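Local coordinates for beta-galactosidase (Geobacillus stearothermophilus, PDB 4OIF), which probably hydrolyses terminal non-reducing beta-D-galactose units of beta-D-galactosides, working as a zinc-binding homotrimer of glycoside hydrolase family 42, at residues Lys178-Asp183 / Asn221-Arg226; Ala186-Trp191 / Ser197-Asp202; Arg173-Lys178 / Val228-Ile233; Asn157-Glu162 / Ser234-Glu239. All blocks are in the same frame, centred on the assembly; numbering follows the deposited sequence.

All four contacts belong to the stretch of the TIM-barrel domain between strands 150-154 and 252-259, and they nest along the chain: interaction 4 encloses interaction 3, which encloses interaction 1, which encloses interaction 2. Helix 218-246 is the common element of interactions 1, 3 and 4, whose segments follow one another along it. Interactions 1 and 3 also share helix 166-179 and have centres about 7 Å apart. Interaction 2, on helix 184-191, is centred about 11 Å from interaction 1 and about 30 Å from interaction 4. The series thus runs from the predicted catalytic loop at one end to a loop touching a second subunit at the other.

Interaction 1 of 4, residues Lys178-Asp183 / Asn221-Arg226; sequences KKYNHD and NLDWKR
Lys179 and Asp223 mark the closest backbone approach, CA to CA 9.5 Å, where helix 166-179 runs out beside helix 218-246. Tyr180 is the first residue to leave helical geometry, and a type I' turn carries the chain on to Asp183. The gap between the backbones is bridged by side chains that converge on the Asp223 carboxylate. Lys179 stretches out fully, CG anti to the backbone N (chi1 175°), and its NZ forms a salt bridge to Asp223 OD1 at 2.8 Å from the syn side. Arg226 NH1 reaches the same OD1 at 3.0 Å, so one oxygen takes both N-H donors, from opposite faces of its plane. Arg226 is anchored further by Glu420 and the carbonyl of Glu508. Asp223 OD2 turns its syn lone pair to Tyr180 OH, 2.5 Å away and near the plane of the phenol ring; it also accepts from Trp191 NE1. Lys179 CG lies over one face of that ring, offset toward the rim. The result is a largely buried salt-bridge network set against a helix end closed by a Schellman motif, in which Asn181, at positive phi, is the C-prime residue.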
# COMPACT_ATOMS: atom_id res chain seq x y z
N LYS A 178 22.10 12.18 -30.54
CA LYS A 178 21.81 11.58 -31.83
C LYS A 178 20.36 11.86 -32.25
O LYS A 178 20.12 12.36 -33.33
CB LYS A 178 22.07 10.08 -31.82
CG LYS A 178 23.53 9.72 -31.55
CD LYS A 178 23.78 8.21 -31.67
CE LYS A 178 25.23 7.83 -31.34
NZ LYS A 178 25.50 7.72 -29.87
N LYS A 179 19.40 11.57 -31.37
CA LYS A 179 17.99 11.72 -31.73
C LYS A 179 17.60 13.14 -32.14
O LYS A 179 16.75 13.35 -33.01
CB LYS A 179 17.09 11.29 -30.57
CG LYS A 179 15.61 11.54 -30.86
CD LYS A 179 14.69 10.83 -29.88
CE LYS A 179 13.24 11.04 -30.29
NZ LYS A 179 12.30 10.20 -29.51
N TYR A 180 18.22 14.13 -31.50
CA TYR A 180 17.80 15.50 -31.69
C TYR A 180 18.85 16.30 -32.43
O TYR A 180 18.82 17.53 -32.44
CB TYR A 180 17.46 16.13 -30.34
CG TYR A 180 16.22 15.52 -29.71
CD1 TYR A 180 14.96 15.88 -30.15
CD2 TYR A 180 16.32 14.58 -28.69
CE1 TYR A 180 13.83 15.33 -29.59
CE2 TYR A 180 15.19 14.02 -28.12
CZ TYR A 180 13.95 14.41 -28.58
OH TYR A 180 12.80 13.88 -28.06
N ASN A 181 19.78 15.60 -33.07
CA ASN A 181 20.82 16.22 -33.87
C ASN A 181 21.59 17.28 -33.09
O ASN A 181 21.83 18.37 -33.59
CB ASN A 181 20.23 16.81 -35.15
CG ASN A 181 21.22 16.79 -36.31
OD1 ASN A 181 22.40 17.13 -36.16
ND2 ASN A 181 20.74 16.36 -37.47
N HIS A 182 21.94 16.95 -31.85
CA HIS A 182 22.70 17.83 -30.97
C HIS A 182 22.03 19.19 -30.77
O HIS A 182 22.67 20.15 -30.34
CB HIS A 182 24.11 18.05 -31.51
CG HIS A 182 24.95 16.80 -31.52
ND1 HIS A 182 25.94 16.56 -30.59
CD2 HIS A 182 24.93 15.73 -32.35
CE1 HIS A 182 26.50 15.39 -30.85
NE2 HIS A 182 25.90 14.86 -31.90
N ASP A 183 20.73 19.25 -31.08
CA ASP A 183 19.98 20.49 -31.01
C ASP A 183 19.19 20.58 -29.70
O ASP A 183 18.09 20.02 -29.60
CB ASP A 183 19.05 20.60 -32.22
CG ASP A 183 18.35 21.94 -32.31
OD1 ASP A 183 18.45 22.75 -31.36
OD2 ASP A 183 17.67 22.17 -33.33
N ASN A 221 10.31 11.08 -19.77
CA ASN A 221 9.92 9.72 -19.39
C ASN A 221 9.84 8.78 -20.61
O ASN A 221 10.39 7.65 -20.61
CB ASN A 221 8.57 9.75 -18.66
CG ASN A 221 8.61 10.63 -17.43
OD1 ASN A 221 9.64 10.77 -16.78
ND2 ASN A 221 7.48 11.23 -17.09
N LEU A 222 9.19 9.28 -21.66
CA LEU A 222 9.02 8.56 -22.91
C LEU A 222 10.36 8.26 -23.57
O LEU A 222 10.69 7.09 -23.84
CB LEU A 222 8.13 9.39 -23.85
CG LEU A 222 7.72 8.80 -25.20
CD1 LEU A 222 7.02 7.45 -25.04
CD2 LEU A 222 6.81 9.79 -25.92
N ASP A 223 11.16 9.30 -23.81
CA ASP A 223 12.48 9.10 -24.39
C ASP A 223 13.35 8.17 -23.55
O ASP A 223 14.13 7.41 -24.10
CB ASP A 223 13.19 10.44 -24.60
CG ASP A 223 12.86 11.08 -25.94
OD1 ASP A 223 12.20 10.42 -26.76
OD2 ASP A 223 13.27 12.24 -26.18
N TRP A 224 13.20 8.20 -22.23
CA TRP A 224 13.94 7.26 -21.38
C TRP A 224 13.48 5.83 -21.65
O TRP A 224 14.31 4.94 -21.79
CB TRP A 224 13.81 7.59 -19.89
CG TRP A 224 14.46 6.55 -18.99
CD1 TRP A 224 13.83 5.64 -18.18
CD2 TRP A 224 15.86 6.30 -18.83
NE1 TRP A 224 14.75 4.85 -17.53
CE2 TRP A 224 16.00 5.24 -17.91
CE3 TRP A 224 17.01 6.88 -19.38
CZ2 TRP A 224 17.24 4.73 -17.53
CZ3 TRP A 224 18.25 6.37 -19.00
CH2 TRP A 224 18.35 5.31 -18.09
N LYS A 225 12.18 5.58 -21.74
CA LYS A 225 11.74 4.23 -22.07
C LYS A 225 12.29 3.79 -23.45
O LYS A 225 12.75 2.64 -23.61
CB LYS A 225 10.22 4.14 -22.03
CG LYS A 225 9.66 4.28 -20.61
CD LYS A 225 8.14 4.13 -20.57
CE LYS A 225 7.62 4.14 -19.14
NZ LYS A 225 7.33 5.51 -18.60
N ARG A 226 12.26 4.69 -24.42
CA ARG A 226 12.80 4.39 -25.75
C ARG A 226 14.28 4.04 -25.66
O ARG A 226 14.74 3.09 -26.28
CB ARG A 226 12.60 5.56 -26.70
CG ARG A 226 11.17 5.83 -27.13
CD ARG A 226 11.05 7.18 -27.81
NE ARG A 226 9.76 7.35 -28.48
CZ ARG A 226 9.07 8.49 -28.50
NH1 ARG A 226 9.52 9.57 -27.87
NH2 ARG A 226 7.90 8.54 -29.14

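Interaction 2 of 4, residues Ala186-Trp191 / Ser197-Asp202; sequences ALNAAW and SHTYTD
Asn188 grips the backbone of Tyr200 with both ends of its amide, the main polar link between helix 184-191 and the loop after it. Tyr200 N points almost straight at Asn188 OD1, 3.1 Å away with an N-H...O angle of 174°, though the donor sits somewhat out of the carbonyl plane. In return Asn188 ND2 donates to Tyr200 O at 2.9 Å, landing on a lone pair in that carbonyl's plane. With CG anti to the carbonyl carbon (chi1 -81°), the amide leans out from the helix to meet the loop. OD1 has a further donor in Thr193 OG1, in the short connection between the two segments.

Van der Waals packing completes the contact. Thr199 sets its CG2 methyl against the amide, 3.6 Å from Asn188 ND2. The Tyr200 ring comes up to the helix through one side: its CD2 meets Leu187 CD2 at 4.1 Å, and its CE2 lies at the benzo edge of Trp191, 3.9 Å from CZ3, the two side chains crossing at about a right angle. Over the centre of the phenol ring sits His198 O, within the same loop. Trp191 NE1 is committed to Asp223.

The neighbouring residues face a second subunit, where His198 NE2 bonds Gly118 O and Ser197 OG bonds Ser56 N, both partners belonging to that subunit. A loop without regular structure is thus tied to its helix by one amide that satisfies a backbone N-H and C=O together, while the aromatic packing probably limits how far Tyr200 can swing.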
# COMPACT_ATOMS: atom_id res chain seq x y z
N ALA A 186 15.69 21.90 -29.98
CA ALA A 186 14.77 20.87 -30.42
C ALA A 186 14.32 20.00 -29.27
O ALA A 186 13.13 19.76 -29.11
CB ALA A 186 15.41 20.01 -31.51
N LEU A 187 15.26 19.53 -28.45
CA LEU A 187 14.91 18.71 -27.31
C LEU A 187 13.93 19.48 -26.40
O LEU A 187 12.82 19.01 -26.11
CB LEU A 187 16.16 18.28 -26.53
CG LEU A 187 15.90 17.30 -25.37
CD1 LEU A 187 17.00 16.24 -25.23
CD2 LEU A 187 15.72 18.05 -24.06
N ASN A 188 14.34 20.68 -25.98
CA ASN A 188 13.51 21.54 -25.14
C ASN A 188 12.12 21.86 -25.70
O ASN A 188 11.17 22.01 -24.93
CB ASN A 188 14.25 22.84 -24.86
CG ASN A 188 15.26 22.69 -23.76
OD1 ASN A 188 14.99 22.04 -22.75
ND2 ASN A 188 16.45 23.26 -23.95
N ALA A 189 12.00 21.93 -27.02
CA ALA A 189 10.72 22.18 -27.67
C ALA A 189 9.86 20.92 -27.64
O ALA A 189 8.67 20.98 -27.33
CB ALA A 189 10.93 22.64 -29.11
N ALA A 190 10.47 19.79 -27.97
CA ALA A 190 9.78 18.51 -27.96
C ALA A 190 9.22 18.18 -26.57
O ALA A 190 8.12 17.65 -26.46
CB ALA A 190 10.74 17.41 -28.41
N TRP A 191 9.97 18.48 -25.53
CA TRP A 191 9.59 18.07 -24.18
C TRP A 191 8.79 19.11 -23.42
O TRP A 191 8.34 18.84 -22.30
CB TRP A 191 10.83 17.74 -23.35
CG TRP A 191 11.51 16.51 -23.75
CD1 TRP A 191 11.17 15.67 -24.77
CD2 TRP A 191 12.68 15.97 -23.15
NE1 TRP A 191 12.06 14.62 -24.83
CE2 TRP A 191 12.99 14.78 -23.84
CE3 TRP A 191 13.48 16.36 -22.08
CZ2 TRP A 191 14.08 14.00 -23.50
CZ3 TRP A 191 14.56 15.58 -21.75
CH2 TRP A 191 14.85 14.41 -22.46
N SER A 197 9.98 25.78 -15.46
CA SER A 197 11.34 26.31 -15.54
C SER A 197 12.38 25.18 -15.69
O SER A 197 13.48 25.24 -15.14
CB SER A 197 11.65 27.18 -14.31
OG SER A 197 12.77 28.03 -14.54
N HIS A 198 12.01 24.19 -16.48
CA HIS A 198 12.79 22.98 -16.65
C HIS A 198 13.71 23.01 -17.87
O HIS A 198 14.38 22.03 -18.17
CB HIS A 198 11.85 21.77 -16.72
CG HIS A 198 11.28 21.37 -15.40
ND1 HIS A 198 10.13 20.63 -15.26
CD2 HIS A 198 11.71 21.63 -14.14
CE1 HIS A 198 9.88 20.43 -13.98
NE2 HIS A 198 10.83 21.03 -13.28
N THR A 199 13.75 24.15 -18.56
CA THR A 199 14.57 24.29 -19.76
C THR A 199 16.04 23.94 -19.51
O THR A 199 16.67 24.45 -18.58
CB THR A 199 14.50 25.72 -20.33
OG1 THR A 199 13.13 26.11 -20.49
CG2 THR A 199 15.22 25.79 -21.67
N TYR A 200 16.57 23.06 -20.34
CA TYR A 200 17.95 22.62 -20.18
C TYR A 200 18.87 23.52 -20.99
O TYR A 200 18.61 23.79 -22.15
CB TYR A 200 18.12 21.17 -20.63
CG TYR A 200 17.32 20.18 -19.81
CD1 TYR A 200 17.71 19.82 -18.52
CD2 TYR A 200 16.17 19.59 -20.33
CE1 TYR A 200 16.99 18.90 -17.77
CE2 TYR A 200 15.45 18.66 -19.59
CZ TYR A 200 15.86 18.32 -18.32
OH TYR A 200 15.13 17.41 -17.58
N THR A 201 19.96 23.97 -20.37
CA THR A 201 20.88 24.86 -21.07
C THR A 201 22.23 24.19 -21.32
O THR A 201 23.14 24.80 -21.87
CB THR A 201 21.08 26.18 -20.29
OG1 THR A 201 21.23 25.92 -18.89
CG2 THR A 201 19.87 27.08 -20.50
N ASP A 202 22.35 22.92 -20.93
CA ASP A 202 23.54 22.13 -21.26
C ASP A 202 23.19 20.66 -21.17
O ASP A 202 22.48 20.25 -20.24
CB ASP A 202 24.71 22.46 -20.32
CG ASP A 202 26.04 21.86 -20.80
OD1 ASP A 202 26.34 20.68 -20.49
OD2 ASP A 202 26.78 22.59 -21.49

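Interaction 3 of 4, residues Arg173-Lys178 / Val228-Ile233; sequences REWLKK and VTDQTI
Trp175 and Asp230 are the closest CA pair of 173-178 and 228-233, two helical segments, at 9.0 Å, so the span is covered mostly by the indole, met by the short Asp230 side chain. One hydrogen bond closes it. Trp175 NE1 donates to Asp230 OD2 at 2.8 Å, with an N-H...O angle of 161° and the oxygen practically in the indole plane. The carboxylate receives it on the anti lone pair of OD2 and is turned 54° from the ring. The indole reaches this position because its CG is anti to the backbone N (chi1 -174°), and Phe227 meets it edge-to-face. The other carboxylate oxygen, Asp230 OD1, makes a long, weak ion pair with Lys273. Within the first helix, Lys177 NZ bridges to Glu174 OE2 at 3.2 Å, three residues back. With a phenylalanine in place of Trp175, Asp230 OD2 would probably be left without its N-H partner across the gap, and the two helices would lose this direct polar tie. The neutral N-H does not itself cancel the charge of Asp230, which Lys273 probably balances only weakly from a distance; that charge is likely to strengthen the bond and to polarise the indole.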
# COMPACT_ATOMS: atom_id res chain seq x y z
N ARG A 173 22.52 10.49 -22.64
CA ARG A 173 22.86 11.78 -23.22
C ARG A 173 23.32 11.67 -24.67
O ARG A 173 22.88 12.45 -25.52
CB ARG A 173 23.93 12.47 -22.39
CG ARG A 173 23.37 13.22 -21.22
CD ARG A 173 24.44 13.86 -20.38
NE ARG A 173 23.98 13.96 -19.01
CZ ARG A 173 24.50 13.27 -18.01
NH1 ARG A 173 25.53 12.46 -18.22
NH2 ARG A 173 23.99 13.40 -16.79
N GLU A 174 24.18 10.69 -24.96
CA GLU A 174 24.64 10.51 -26.34
C GLU A 174 23.49 10.10 -27.25
O GLU A 174 23.39 10.56 -28.41
CB GLU A 174 25.77 9.48 -26.40
CG GLU A 174 27.07 9.99 -25.80
CD GLU A 174 27.53 11.30 -26.45
OE1 GLU A 174 27.57 11.34 -27.70
OE2 GLU A 174 27.83 12.27 -25.71
N TRP A 175 22.60 9.27 -26.71
CA TRP A 175 21.40 8.84 -27.42
C TRP A 175 20.52 10.05 -27.77
O TRP A 175 20.01 10.16 -28.88
CB TRP A 175 20.62 7.85 -26.55
CG TRP A 175 19.42 7.23 -27.19
CD1 TRP A 175 19.38 6.05 -27.90
CD2 TRP A 175 18.06 7.71 -27.16
NE1 TRP A 175 18.09 5.79 -28.30
CE2 TRP A 175 17.27 6.79 -27.86
CE3 TRP A 175 17.45 8.84 -26.60
CZ2 TRP A 175 15.90 6.96 -28.03
CZ3 TRP A 175 16.08 9.01 -26.77
CH2 TRP A 175 15.32 8.08 -27.48
N LEU A 176 20.39 10.96 -26.82
CA LEU A 176 19.54 12.13 -27.01
C LEU A 176 20.18 13.09 -28.02
O LEU A 176 19.48 13.72 -28.82
CB LEU A 176 19.28 12.83 -25.67
CG LEU A 176 18.21 12.21 -24.75
CD1 LEU A 176 18.22 12.91 -23.41
CD2 LEU A 176 16.80 12.27 -25.36
N LYS A 177 21.51 13.21 -27.98
CA LYS A 177 22.19 14.04 -28.95
C LYS A 177 21.98 13.50 -30.36
O LYS A 177 21.69 14.27 -31.28
CB LYS A 177 23.68 14.15 -28.64
CG LYS A 177 23.98 14.94 -27.39
CD LYS A 177 25.46 14.93 -27.13
CE LYS A 177 25.81 15.64 -25.84
NZ LYS A 177 27.22 15.38 -25.48
N LYS A 178 22.10 12.18 -30.54
CA LYS A 178 21.81 11.58 -31.83
C LYS A 178 20.36 11.86 -32.25
O LYS A 178 20.12 12.36 -33.33
CB LYS A 178 22.07 10.08 -31.82
CG LYS A 178 23.53 9.72 -31.55
CD LYS A 178 23.78 8.21 -31.67
CE LYS A 178 25.23 7.83 -31.34
NZ LYS A 178 25.50 7.72 -29.87
N VAL A 228 15.81 2.85 -23.09
CA VAL A 228 15.94 1.59 -22.39
C VAL A 228 15.79 0.45 -23.40
O VAL A 228 16.60 -0.51 -23.42
CB VAL A 228 14.90 1.46 -21.26
CG1 VAL A 228 14.81 0.02 -20.76
CG2 VAL A 228 15.25 2.44 -20.12
N THR A 229 14.78 0.57 -24.26
CA THR A 229 14.62 -0.40 -25.34
C THR A 229 15.86 -0.47 -26.25
O THR A 229 16.43 -1.56 -26.46
CB THR A 229 13.39 -0.09 -26.20
OG1 THR A 229 12.21 -0.46 -25.47
CG2 THR A 229 13.42 -0.89 -27.51
N ASP A 230 16.29 0.68 -26.76
CA ASP A 230 17.44 0.72 -27.66
C ASP A 230 18.71 0.16 -27.03
O ASP A 230 19.44 -0.58 -27.67
CB ASP A 230 17.70 2.15 -28.13
CG ASP A 230 16.78 2.57 -29.27
OD1 ASP A 230 16.07 1.69 -29.81
OD2 ASP A 230 16.77 3.77 -29.62
N GLN A 231 18.97 0.50 -25.78
CA GLN A 231 20.18 0.06 -25.14
C GLN A 231 20.13 -1.44 -24.84
O GLN A 231 21.16 -2.14 -24.93
CB GLN A 231 20.43 0.89 -23.87
CG GLN A 231 21.81 0.70 -23.26
CD GLN A 231 22.95 1.29 -24.05
OE1 GLN A 231 22.97 1.25 -25.27
NE2 GLN A 231 23.94 1.83 -23.33
N THR A 232 18.93 -1.93 -24.54
CA THR A 232 18.72 -3.37 -24.39
C THR A 232 19.01 -4.11 -25.71
O THR A 232 19.77 -5.09 -25.73
CB THR A 232 17.28 -3.68 -23.92
OG1 THR A 232 17.11 -3.17 -22.60
CG2 THR A 232 17.01 -5.16 -23.91
N ILE A 233 18.44 -3.62 -26.80
CA ILE A 233 18.67 -4.21 -28.12
C ILE A 233 20.15 -4.17 -28.52
O ILE A 233 20.70 -5.16 -29.00
CB ILE A 233 17.85 -3.52 -29.20
CG1 ILE A 233 16.36 -3.72 -28.92
CG2 ILE A 233 18.20 -4.07 -30.57
CD1 ILE A 233 15.45 -3.14 -30.02

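Interaction 4 of 4, residues Asn157-Glu162 / Ser234-Glu239; sequences NEYGGE and SFFENE
Glu239 OE1 is held by two hydroxyls, Tyr159 OH at 2.7 Å and the OG of Ser90. The tyrosine donates from above the carboxylate, 42° out of its plane, and its ring stands nearly perpendicular to that plane, 81° away. Glu239 OE2 is taken by Asn137 and Thr88, so both oxygens of this buried carboxylate have partners. Two phenylalanines frame the end of the tyrosine. Phe235 presents its ring edge, with CD1 4.1 Å from Tyr159 OH, while Phe236 CD1 lies 4.0 Å from Tyr159 CE2, the two side chains crossing at about a right angle. The phenol arrives there because Tyr159 CG is anti to its own carbonyl carbon (chi1 -80°), sending the ring from the loop to helix 218-246. A phenylalanine at Tyr159 would probably fill much the same space but leave Glu239 OE1 without one of its two donors, so that the loop would lose this hydrogen bond to the helix. Just before Tyr159 come Asn157, a predicted substrate-binding residue, and Glu158, the predicted proton donor, both bonded to glycerol in this crystal. An Asn-Glu pair after the fourth barrel strand, here 150-154, is the hallmark of clan GH-A glycosidases, and Tyr159 fastens that loop to the helix.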
# COMPACT_ATOMS: atom_id res chain seq x y z
N ASN A 157 17.85 -14.22 -21.21
CA ASN A 157 16.55 -14.66 -20.74
C ASN A 157 15.67 -13.52 -20.23
O ASN A 157 16.08 -12.76 -19.36
CB ASN A 157 16.71 -15.71 -19.65
CG ASN A 157 15.43 -16.43 -19.35
OD1 ASN A 157 15.03 -17.35 -20.06
ND2 ASN A 157 14.75 -15.99 -18.29
N GLU A 158 14.46 -13.43 -20.79
CA GLU A 158 13.45 -12.43 -20.39
C GLU A 158 14.05 -11.05 -20.12
O GLU A 158 13.92 -10.52 -19.02
CB GLU A 158 12.68 -12.91 -19.16
CG GLU A 158 11.73 -14.07 -19.45
CD GLU A 158 10.72 -14.34 -18.34
OE1 GLU A 158 11.07 -14.17 -17.14
OE2 GLU A 158 9.58 -14.73 -18.67
N TYR A 159 14.72 -10.49 -21.13
CA TYR A 159 15.27 -9.14 -21.08
C TYR A 159 14.31 -8.15 -20.44
O TYR A 159 13.11 -8.18 -20.71
CB TYR A 159 15.61 -8.63 -22.48
CG TYR A 159 16.90 -9.12 -23.08
CD1 TYR A 159 18.12 -8.89 -22.44
CD2 TYR A 159 16.91 -9.76 -24.33
CE1 TYR A 159 19.32 -9.31 -23.02
CE2 TYR A 159 18.10 -10.18 -24.90
CZ TYR A 159 19.30 -9.95 -24.25
OH TYR A 159 20.49 -10.37 -24.82
N GLY A 160 14.83 -7.25 -19.61
CA GLY A 160 13.96 -6.32 -18.91
C GLY A 160 14.64 -5.58 -17.79
O GLY A 160 15.63 -6.06 -17.22
N GLY A 161 14.11 -4.41 -17.48
CA GLY A 161 14.67 -3.58 -16.43
C GLY A 161 15.54 -2.47 -16.98
O GLY A 161 15.86 -2.43 -18.18
N GLU A 162 15.95 -1.56 -16.11
CA GLU A 162 16.77 -0.45 -16.55
C GLU A 162 17.88 -0.16 -15.55
O GLU A 162 17.90 -0.71 -14.45
CB GLU A 162 15.90 0.79 -16.76
CG GLU A 162 14.91 1.06 -15.64
CD GLU A 162 13.85 2.07 -16.04
OE1 GLU A 162 13.01 1.74 -16.91
OE2 GLU A 162 13.85 3.19 -15.48
N SER A 234 20.79 -3.03 -28.29
CA SER A 234 22.23 -2.89 -28.50
C SER A 234 23.03 -3.95 -27.71
O SER A 234 23.98 -4.56 -28.25
CB SER A 234 22.69 -1.48 -28.12
OG SER A 234 24.08 -1.41 -27.87
N PHE A 235 22.64 -4.19 -26.45
CA PHE A 235 23.26 -5.24 -25.66
C PHE A 235 23.08 -6.59 -26.32
O PHE A 235 24.01 -7.41 -26.37
CB PHE A 235 22.69 -5.29 -24.24
CG PHE A 235 23.40 -6.24 -23.32
CD1 PHE A 235 23.10 -7.60 -23.31
CD2 PHE A 235 24.38 -5.78 -22.44
CE1 PHE A 235 23.76 -8.49 -22.45
CE2 PHE A 235 25.04 -6.66 -21.57
CZ PHE A 235 24.73 -8.01 -21.59
N PHE A 236 21.87 -6.83 -26.81
CA PHE A 236 21.56 -8.08 -27.51
C PHE A 236 22.45 -8.30 -28.75
O PHE A 236 22.96 -9.39 -28.98
CB PHE A 236 20.09 -8.08 -27.91
CG PHE A 236 19.74 -9.06 -28.99
CD1 PHE A 236 19.40 -10.37 -28.67
CD2 PHE A 236 19.75 -8.68 -30.33
CE1 PHE A 236 19.07 -11.29 -29.66
CE2 PHE A 236 19.43 -9.60 -31.33
CZ PHE A 236 19.09 -10.90 -30.99
N GLU A 237 22.61 -7.25 -29.55
CA GLU A 237 23.38 -7.30 -30.77
C GLU A 237 24.81 -7.63 -30.42
O GLU A 237 25.48 -8.48 -31.06
CB GLU A 237 23.28 -5.97 -31.52
CG GLU A 237 21.93 -5.75 -32.18
CD GLU A 237 21.72 -6.67 -33.39
OE1 GLU A 237 22.75 -7.17 -33.91
OE2 GLU A 237 20.55 -6.89 -33.81
N ASN A 238 25.27 -6.96 -29.37
CA ASN A 238 26.59 -7.25 -28.87
C ASN A 238 26.74 -8.72 -28.50
O ASN A 238 27.76 -9.33 -28.83
CB ASN A 238 26.93 -6.40 -27.66
CG ASN A 238 28.34 -6.62 -27.22
OD1 ASN A 238 29.26 -6.09 -27.83
ND2 ASN A 238 28.53 -7.43 -26.17
N GLU A 239 25.74 -9.26 -27.81
CA GLU A 239 25.72 -10.68 -27.47
C GLU A 239 25.86 -11.55 -28.71
O GLU A 239 26.65 -12.49 -28.73
CB GLU A 239 24.43 -11.08 -26.74
CG GLU A 239 24.41 -10.81 -25.25
CD GLU A 239 23.70 -11.91 -24.48
OE1 GLU A 239 22.68 -11.64 -23.82
OE2 GLU A 239 24.16 -13.07 -24.56